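PDB 5D2K: 4-oxalocrotonate decarboxylase NahK from Pseudomonas putida, which catalyses the metal-assisted decarboxylation of (3E)-2-oxohex-3-enedioate (4-oxalocrotonate) to 2-oxopent-4-enoate and carbon dioxide in naphthalene degradation. Local coordinates for residues Y48-W52 against L224-E229. The protein carries 1 engineered substitution. Numbering follows the deposited sequence.
With EDO (1,2-ethanediol), chain H.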
loop_
_atom_site.group_PDB
_atom_site.type_symbol
_atom_site.label_atom_id
_atom_site.label_comp_id
_atom_site.label_asym_id
_atom_site.label_seq_id
_atom_site.Cartn_x
_atom_site.Cartn_y
_atom_site.Cartn_z
ATOM N N TYR A 48 3.268 -11.930 8.777
ATOM C CA TYR A 48 1.945 -11.861 8.170
ATOM C C TYR A 48 0.867 -12.305 9.170
ATOM O O TYR A 48 -0.247 -11.784 9.132
ATOM C CB TYR A 48 1.879 -12.682 6.874
ATOM C CG TYR A 48 2.370 -11.903 5.657
ATOM C CD1 TYR A 48 1.641 -10.818 5.152
ATOM C CD2 TYR A 48 3.567 -12.231 5.028
ATOM C CE1 TYR A 48 2.091 -10.097 4.043
ATOM C CE2 TYR A 48 4.021 -11.518 3.916
ATOM C CZ TYR A 48 3.276 -10.453 3.432
ATOM O OH TYR A 48 3.722 -9.730 2.342
ATOM N N ASP A 49 1.202 -13.226 10.081
ATOM C CA ASP A 49 0.279 -13.583 11.162
ATOM C C ASP A 49 -0.072 -12.337 11.973
ATOM O O ASP A 49 -1.238 -12.097 12.303
ATOM C CB ASP A 49 0.882 -14.636 12.115
ATOM C CG ASP A 49 0.883 -16.046 11.537
ATOM O OD1 ASP A 49 0.273 -16.297 10.478
ATOM O OD2 ASP A 49 1.499 -16.929 12.180
ATOM N N VAL A 50 0.954 -11.551 12.297
ATOM C CA VAL A 50 0.732 -10.330 13.051
ATOM C C VAL A 50 -0.122 -9.344 12.241
ATOM O O VAL A 50 -1.076 -8.778 12.773
ATOM C CB VAL A 50 2.067 -9.683 13.470
ATOM C CG1 VAL A 50 1.851 -8.292 14.064
ATOM C CG2 VAL A 50 2.796 -10.580 14.469
ATOM N N GLN A 51 0.206 -9.156 10.965
ATOM C CA GLN A 51 -0.565 -8.249 10.118
ATOM C C GLN A 51 -2.039 -8.641 10.032
ATOM O O GLN A 51 -2.930 -7.785 10.158
ATOM C CB GLN A 51 0.016 -8.192 8.701
ATOM C CG GLN A 51 -0.679 -7.121 7.845
ATOM C CD GLN A 51 -0.327 -7.213 6.377
ATOM O OE1 GLN A 51 -1.170 -7.563 5.546
ATOM N NE2 GLN A 51 0.915 -6.872 6.040
ATOM N N TRP A 52 -2.308 -9.931 9.815
ATOM C CA TRP A 52 -3.691 -10.367 9.695
ATOM C C TRP A 52 -4.421 -10.289 11.041
ATOM O O TRP A 52 -5.641 -10.137 11.081
ATOM C CB TRP A 52 -3.775 -11.787 9.113
ATOM C CG TRP A 52 -3.571 -11.856 7.617
ATOM C CD1 TRP A 52 -2.382 -11.905 6.961
ATOM C CD2 TRP A 52 -4.594 -11.898 6.602
ATOM N NE1 TRP A 52 -2.589 -11.978 5.599
ATOM C CE2 TRP A 52 -3.939 -11.969 5.355
ATOM C CE3 TRP A 52 -5.995 -11.873 6.631
ATOM C CZ2 TRP A 52 -4.636 -12.023 4.141
ATOM C CZ3 TRP A 52 -6.691 -11.931 5.423
ATOM C CH2 TRP A 52 -6.006 -11.999 4.197
ATOM N N LEU A 224 -1.103 -14.256 -1.565
ATOM C CA LEU A 224 -2.247 -14.574 -0.723
ATOM C C LEU A 224 -2.474 -16.079 -0.684
ATOM O O LEU A 224 -2.845 -16.615 0.355
ATOM C CB LEU A 224 -3.507 -13.849 -1.218
ATOM C CG LEU A 224 -3.564 -12.344 -0.950
ATOM C CD1 LEU A 224 -4.709 -11.734 -1.752
ATOM C CD2 LEU A 224 -3.758 -12.058 0.535
ATOM N N ALA A 225 -2.215 -16.755 -1.804
ATOM C CA ALA A 225 -2.436 -18.199 -1.889
ATOM C C ALA A 225 -1.560 -18.981 -0.909
ATOM O O ALA A 225 -1.924 -20.093 -0.496
ATOM C CB ALA A 225 -2.193 -18.684 -3.317
ATOM N N GLU A 226 -0.421 -18.411 -0.533
ATOM C CA GLU A 226 0.462 -19.056 0.441
ATOM C C GLU A 226 -0.240 -19.270 1.780
ATOM O O GLU A 226 0.130 -20.157 2.547
ATOM C CB GLU A 226 1.727 -18.231 0.655
ATOM C CG GLU A 226 2.588 -18.054 -0.590
ATOM C CD GLU A 226 3.807 -17.185 -0.323
ATOM O OE1 GLU A 226 4.150 -16.995 0.862
ATOM O OE2 GLU A 226 4.421 -16.687 -1.291
ATOM N N ARG A 227 -1.239 -18.443 2.064
ATOM C CA ARG A 227 -2.026 -18.558 3.282
ATOM C C ARG A 227 -3.443 -19.080 3.033
ATOM O O ARG A 227 -4.299 -18.984 3.902
ATOM C CB ARG A 227 -2.096 -17.196 3.994
ATOM C CG ARG A 227 -0.725 -16.648 4.376
ATOM C CD ARG A 227 -0.831 -15.256 5.027
ATOM N NE ARG A 227 -1.571 -15.275 6.283
ATOM C CZ ARG A 227 -1.006 -15.490 7.471
ATOM N NH1 ARG A 227 0.299 -15.717 7.555
ATOM N NH2 ARG A 227 -1.751 -15.479 8.569
ATOM N N GLY A 228 -3.690 -19.624 1.844
ATOM C CA GLY A 228 -5.010 -20.114 1.497
ATOM C C GLY A 228 -6.035 -19.019 1.225
ATOM O O GLY A 228 -7.237 -19.265 1.236
ATOM N N GLU A 229 -5.551 -17.800 0.997
ATOM C CA GLU A 229 -6.426 -16.657 0.740
ATOM C C GLU A 229 -6.446 -16.321 -0.745
ATOM O O GLU A 229 -5.602 -16.813 -1.498
ATOM C CB GLU A 229 -5.961 -15.435 1.534
ATOM C CG GLU A 229 -5.873 -15.657 3.040
ATOM C CD GLU A 229 -7.232 -15.717 3.716
ATOM O OE1 GLU A 229 -8.232 -15.281 3.117
ATOM O OE2 GLU A 229 -7.290 -16.195 4.868
HETATM C C1 EDO H . 1.996 -14.544 2.747
HETATM O O1 EDO H . 0.636 -14.406 2.279
HETATM C C2 EDO H . 2.996 -14.180 1.651
HETATM O O2 EDO H . 4.293 -14.713 1.977
#
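Arg227 lays its guanidinium flat over the indole of Trp52, a cation-pi stack with centres 4.4 Å apart and planes only 12° from parallel; Arg227 NE sits 3.5 Å from Trp52 NE1. While its face rests on the indole, the same group turns its edge to Asp49, one helical turn back: Arg227 NH1 and NH2 both donate to Asp49 OD1, at 3.0 and 2.9 Å, so a single carboxylate oxygen takes both bonds of the salt bridge. The other oxygen, OD2, pairs with Arg8, so the Asp49 carboxylate is shared by two arginines whose like charges lie close together. Helix 213-225 closes here in a Schellman motif, with Glu229 N to Leu224 O and Gly228 N to Ala225 O both at 3.0 Å and Gly228, at positive phi, as the C′ residue. From this turn Arg227 and Glu229 point toward helix 44-60, tying the C-terminal end of one helix to the side of another. Leu224 CD2 meets the indole edge 3.7 Å from Trp52 CZ2, and Glu229 CG comes within 3.8 Å of Trp52 CH2. Trp52 NE1 hydrogen-bonds to the hydroxyl of Tyr88 on strand 87-92, and the Tyr48 ring stacks with that of Tyr88. A 1,2-ethanediol, probably from the crystallisation liquor, sets C1 over one face of the Tyr48 ring, 3.6 Å from Tyr48 CD2, and hydrogen-bonds from O2 to Glu226 OE1 (2.5 Å).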